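Local coordinates for protein vascular endothelial cadherin (Gallus gallus, PDB 3PPE) that mediates calcium-dependent, mainly homophilic adhesion between endothelial cells and helps couple actin fibres to their junctions, at residues A101-E115 with L188-T202. Sequence-based numbering, arbitrary orientation.
Sequences APIFVQKIFNGSVPE and LTGESSTATVIIRLT
Ile108 to Pro114 run parallel to Thr196 to Thr202, the second half of the split A strand pairing with the closing G strand of the second extracellular cadherin (EC2) domain, a Greek-key beta sandwich. The axes of strands 108-114 and 194-202 approach to 4.4 Å at 24°, and eight main-chain hydrogen bonds join them, from Thr196 N to Lys107 O through to Glu115 N to Thr202 O. Before this ladder the chain switches sheets: Ile103 and Val105 bond to Glu129 and Thr127 in the opposite layer, while the bond from Phe104 N to Ser192 O is weak.

With CG anti to its carbonyl carbon (chi1 -79°), the Phe104 ring swings between the sheets, among Val126 and Val180. Ala195 CB makes a CH-pi contact over one face, 4.0 Å from the centroid, and Ser193 O meets the edge. Ala195 CB also lies at the edge of the Phe109 ring, 3.8 Å from Phe109 CE1. A serine in place of Phe104 would probably strip this methyl of its ring face, leaving the Phe109 edge as its remaining aromatic contact, and open a gap beside Val126 and Val180.

Further along, Val113 CG1 lies beside Leu201 CD1 at 4.0 Å within the sandwich. On the outward face, Ile108 CG2 packs on Ile198 CD1 at 3.6 Å, and Ser112 CB sits over one face of the Arg200 guanidinium. On the far side of Ser112 from that guanidinium, a water 2.8 Å from Ser112 OG bridges to Thr202 OG1.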
# COMPACT_ATOMS: atom_id res chain seq x y z
N ALA A 101 -7.44 -23.73 -6.72
CA ALA A 101 -8.68 -24.32 -7.26
C ALA A 101 -9.26 -25.28 -6.19
O ALA A 101 -8.56 -25.71 -5.27
CB ALA A 101 -8.38 -25.05 -8.58
N PRO A 102 -10.57 -25.56 -6.26
CA PRO A 102 -11.11 -26.57 -5.33
C PRO A 102 -10.55 -27.94 -5.65
O PRO A 102 -10.35 -28.29 -6.86
CB PRO A 102 -12.63 -26.52 -5.59
CG PRO A 102 -12.83 -25.15 -6.30
CD PRO A 102 -11.61 -25.01 -7.15
N ILE A 103 -10.24 -28.70 -4.60
CA ILE A 103 -9.71 -30.07 -4.78
C ILE A 103 -10.60 -31.03 -4.00
O ILE A 103 -10.95 -30.78 -2.85
CB ILE A 103 -8.22 -30.20 -4.32
CG1 ILE A 103 -7.29 -29.29 -5.14
CG2 ILE A 103 -7.70 -31.64 -4.46
CD1 ILE A 103 -6.11 -28.83 -4.33
N PHE A 104 -11.00 -32.13 -4.64
CA PHE A 104 -11.88 -33.07 -3.95
C PHE A 104 -11.25 -33.63 -2.70
O PHE A 104 -10.03 -33.65 -2.59
CB PHE A 104 -12.35 -34.14 -4.91
CG PHE A 104 -13.47 -33.66 -5.79
CD1 PHE A 104 -13.20 -33.18 -7.06
CD2 PHE A 104 -14.78 -33.62 -5.30
CE1 PHE A 104 -14.26 -32.72 -7.90
CE2 PHE A 104 -15.83 -33.14 -6.11
CZ PHE A 104 -15.54 -32.70 -7.42
N VAL A 105 -12.07 -34.09 -1.76
CA VAL A 105 -11.54 -34.63 -0.50
C VAL A 105 -11.17 -36.13 -0.60
O VAL A 105 -10.50 -36.63 0.28
CB VAL A 105 -12.44 -34.36 0.73
CG1 VAL A 105 -12.63 -32.86 0.96
CG2 VAL A 105 -13.80 -35.07 0.60
N GLN A 106 -11.58 -36.80 -1.67
CA GLN A 106 -11.30 -38.23 -1.91
C GLN A 106 -11.16 -38.35 -3.42
O GLN A 106 -11.84 -37.64 -4.16
CB GLN A 106 -12.47 -39.17 -1.53
CG GLN A 106 -12.94 -39.07 -0.09
CD GLN A 106 -14.20 -39.80 0.21
OE1 GLN A 106 -14.60 -40.79 -0.47
NE2 GLN A 106 -14.84 -39.36 1.27
N LYS A 107 -10.31 -39.27 -3.85
CA LYS A 107 -10.20 -39.65 -5.25
C LYS A 107 -11.48 -40.31 -5.82
O LYS A 107 -11.88 -40.02 -6.94
CB LYS A 107 -9.06 -40.65 -5.38
CG LYS A 107 -8.66 -40.94 -6.83
CD LYS A 107 -7.92 -39.75 -7.47
CE LYS A 107 -7.09 -40.25 -8.65
NZ LYS A 107 -6.68 -39.13 -9.57
N ILE A 108 -12.05 -41.23 -5.03
CA ILE A 108 -13.25 -41.96 -5.36
C ILE A 108 -14.28 -41.84 -4.20
O ILE A 108 -13.99 -42.11 -3.02
CB ILE A 108 -12.94 -43.45 -5.67
CG1 ILE A 108 -11.90 -43.58 -6.82
CG2 ILE A 108 -14.22 -44.23 -5.97
CD1 ILE A 108 -11.52 -45.04 -7.13
N PHE A 109 -15.47 -41.36 -4.56
CA PHE A 109 -16.65 -41.42 -3.71
C PHE A 109 -17.56 -42.59 -4.10
O PHE A 109 -17.60 -43.01 -5.25
CB PHE A 109 -17.45 -40.11 -3.79
CG PHE A 109 -16.66 -38.87 -3.45
CD1 PHE A 109 -15.85 -38.24 -4.42
CD2 PHE A 109 -16.75 -38.31 -2.19
CE1 PHE A 109 -15.13 -37.05 -4.09
CE2 PHE A 109 -16.10 -37.14 -1.87
CZ PHE A 109 -15.27 -36.52 -2.80
N ASN A 110 -18.31 -43.10 -3.14
CA ASN A 110 -19.21 -44.22 -3.39
C ASN A 110 -20.60 -43.85 -2.92
O ASN A 110 -20.76 -43.23 -1.86
CB ASN A 110 -18.73 -45.48 -2.64
CG ASN A 110 -17.43 -45.99 -3.17
OD1 ASN A 110 -17.39 -46.72 -4.15
ND2 ASN A 110 -16.33 -45.59 -2.54
N GLY A 111 -21.61 -44.22 -3.70
CA GLY A 111 -22.97 -44.16 -3.21
C GLY A 111 -23.85 -45.22 -3.81
O GLY A 111 -23.43 -46.00 -4.65
N SER A 112 -25.09 -45.22 -3.38
CA SER A 112 -26.05 -46.16 -3.93
C SER A 112 -27.43 -45.54 -3.89
O SER A 112 -27.72 -44.61 -3.13
CB SER A 112 -26.01 -47.51 -3.16
OG SER A 112 -26.71 -47.38 -1.93
N VAL A 113 -28.29 -46.05 -4.76
CA VAL A 113 -29.66 -45.58 -4.81
C VAL A 113 -30.50 -46.77 -5.31
O VAL A 113 -29.98 -47.58 -6.10
CB VAL A 113 -29.77 -44.30 -5.68
CG1 VAL A 113 -29.51 -44.60 -7.17
CG2 VAL A 113 -31.15 -43.58 -5.47
N PRO A 114 -31.73 -46.96 -4.80
CA PRO A 114 -32.60 -48.00 -5.36
C PRO A 114 -32.94 -47.72 -6.79
O PRO A 114 -33.14 -46.54 -7.15
CB PRO A 114 -33.87 -47.92 -4.50
CG PRO A 114 -33.34 -47.36 -3.17
CD PRO A 114 -32.34 -46.33 -3.60
N GLU A 115 -33.02 -48.78 -7.61
CA GLU A 115 -33.40 -48.66 -8.99
C GLU A 115 -34.78 -48.06 -9.08
O GLU A 115 -35.56 -48.17 -8.14
CB GLU A 115 -33.40 -50.03 -9.69
CG GLU A 115 -34.36 -51.06 -9.06
CD GLU A 115 -34.59 -52.26 -9.98
OE1 GLU A 115 -35.25 -53.25 -9.53
OE2 GLU A 115 -34.14 -52.18 -11.15
N LEU A 188 -11.49 -20.97 -11.51
CA LEU A 188 -10.22 -21.66 -11.29
C LEU A 188 -10.43 -23.16 -11.20
O LEU A 188 -11.06 -23.66 -10.26
CB LEU A 188 -9.55 -21.14 -10.02
CG LEU A 188 -8.06 -20.81 -10.13
CD1 LEU A 188 -7.79 -19.91 -11.33
CD2 LEU A 188 -7.55 -20.16 -8.85
N THR A 189 -9.89 -23.89 -12.17
CA THR A 189 -9.71 -25.33 -12.04
C THR A 189 -8.47 -25.80 -12.80
O THR A 189 -7.65 -24.99 -13.23
CB THR A 189 -10.94 -26.10 -12.55
OG1 THR A 189 -10.78 -27.50 -12.27
CG2 THR A 189 -11.11 -25.91 -14.05
N GLY A 190 -8.35 -27.11 -12.96
CA GLY A 190 -8.52 -28.04 -11.86
C GLY A 190 -7.91 -29.36 -12.27
O GLY A 190 -8.37 -30.00 -13.22
N GLU A 191 -6.87 -29.78 -11.56
CA GLU A 191 -6.76 -31.17 -11.10
C GLU A 191 -5.77 -31.12 -9.95
O GLU A 191 -4.56 -31.02 -10.16
CB GLU A 191 -6.31 -32.19 -12.15
CG GLU A 191 -7.34 -32.47 -13.23
CD GLU A 191 -7.34 -31.44 -14.33
OE1 GLU A 191 -6.50 -30.51 -14.28
OE2 GLU A 191 -8.17 -31.54 -15.26
N SER A 192 -6.28 -31.20 -8.73
CA SER A 192 -7.00 -32.38 -8.27
C SER A 192 -8.51 -32.17 -8.33
O SER A 192 -9.25 -32.65 -7.46
CB SER A 192 -6.57 -32.75 -6.85
OG SER A 192 -5.56 -33.74 -6.87
N SER A 193 -8.96 -31.44 -9.34
CA SER A 193 -10.29 -30.82 -9.31
C SER A 193 -11.33 -31.72 -9.97
O SER A 193 -12.45 -31.29 -10.23
CB SER A 193 -10.25 -29.46 -10.01
OG SER A 193 -9.63 -28.49 -9.20
N THR A 194 -10.95 -32.97 -10.22
CA THR A 194 -11.91 -33.99 -10.63
C THR A 194 -11.91 -35.17 -9.67
O THR A 194 -10.94 -35.39 -8.94
CB THR A 194 -11.61 -34.50 -12.05
OG1 THR A 194 -10.33 -35.15 -12.07
CG2 THR A 194 -11.61 -33.35 -13.05
N ALA A 195 -13.00 -35.93 -9.67
CA ALA A 195 -13.05 -37.20 -8.95
C ALA A 195 -14.05 -38.16 -9.59
O ALA A 195 -14.78 -37.78 -10.51
CB ALA A 195 -13.40 -36.97 -7.49
N THR A 196 -14.07 -39.39 -9.10
CA THR A 196 -15.02 -40.40 -9.60
C THR A 196 -16.01 -40.72 -8.52
O THR A 196 -15.66 -40.81 -7.33
CB THR A 196 -14.24 -41.71 -9.98
OG1 THR A 196 -13.22 -41.40 -10.93
CG2 THR A 196 -15.13 -42.78 -10.60
N VAL A 197 -17.25 -40.91 -8.95
CA VAL A 197 -18.31 -41.39 -8.09
C VAL A 197 -18.80 -42.71 -8.65
O VAL A 197 -19.28 -42.76 -9.77
CB VAL A 197 -19.51 -40.43 -7.98
CG1 VAL A 197 -20.35 -40.80 -6.77
CG2 VAL A 197 -19.03 -38.98 -7.85
N ILE A 198 -18.68 -43.75 -7.85
CA ILE A 198 -19.27 -45.04 -8.18
C ILE A 198 -20.62 -45.11 -7.50
O ILE A 198 -20.72 -45.02 -6.27
CB ILE A 198 -18.35 -46.19 -7.75
CG1 ILE A 198 -17.03 -46.10 -8.53
CG2 ILE A 198 -19.02 -47.55 -8.03
CD1 ILE A 198 -15.89 -46.81 -7.79
N ILE A 199 -21.66 -45.21 -8.31
CA ILE A 199 -23.03 -45.23 -7.81
C ILE A 199 -23.64 -46.60 -8.16
O ILE A 199 -23.83 -46.92 -9.34
CB ILE A 199 -23.85 -44.13 -8.43
CG1 ILE A 199 -23.32 -42.76 -7.97
CG2 ILE A 199 -25.37 -44.30 -8.06
CD1 ILE A 199 -23.69 -41.64 -8.86
N ARG A 200 -23.92 -47.39 -7.15
CA ARG A 200 -24.54 -48.69 -7.34
C ARG A 200 -26.05 -48.55 -7.31
O ARG A 200 -26.59 -47.86 -6.46
CB ARG A 200 -24.10 -49.65 -6.23
CG ARG A 200 -22.68 -50.10 -6.35
CD ARG A 200 -22.18 -50.75 -5.07
NE ARG A 200 -23.28 -51.26 -4.23
CZ ARG A 200 -23.61 -50.76 -3.05
NH1 ARG A 200 -22.94 -49.75 -2.53
NH2 ARG A 200 -24.63 -51.29 -2.37
N LEU A 201 -26.74 -49.23 -8.22
CA LEU A 201 -28.19 -49.33 -8.20
C LEU A 201 -28.57 -50.57 -7.42
O LEU A 201 -28.08 -51.67 -7.71
CB LEU A 201 -28.75 -49.40 -9.63
CG LEU A 201 -28.98 -48.09 -10.38
CD1 LEU A 201 -30.27 -47.43 -9.92
CD2 LEU A 201 -27.86 -47.08 -10.17
N THR A 202 -29.42 -50.39 -6.41
CA THR A 202 -29.82 -51.48 -5.52
C THR A 202 -31.23 -51.99 -5.83
O THR A 202 -32.02 -51.32 -6.47
CB THR A 202 -29.67 -51.09 -4.03
OG1 THR A 202 -30.40 -49.89 -3.77
CG2 THR A 202 -28.18 -50.86 -3.70
O HOH W 1 -10.90 -40.55 -9.43
O HOH W 2 -8.31 -36.63 -8.73
O HOH W 3 -20.47 -47.79 -4.53
O HOH W 4 -29.43 -47.90 -2.14
O HOH W 5 -25.97 -49.63 -0.07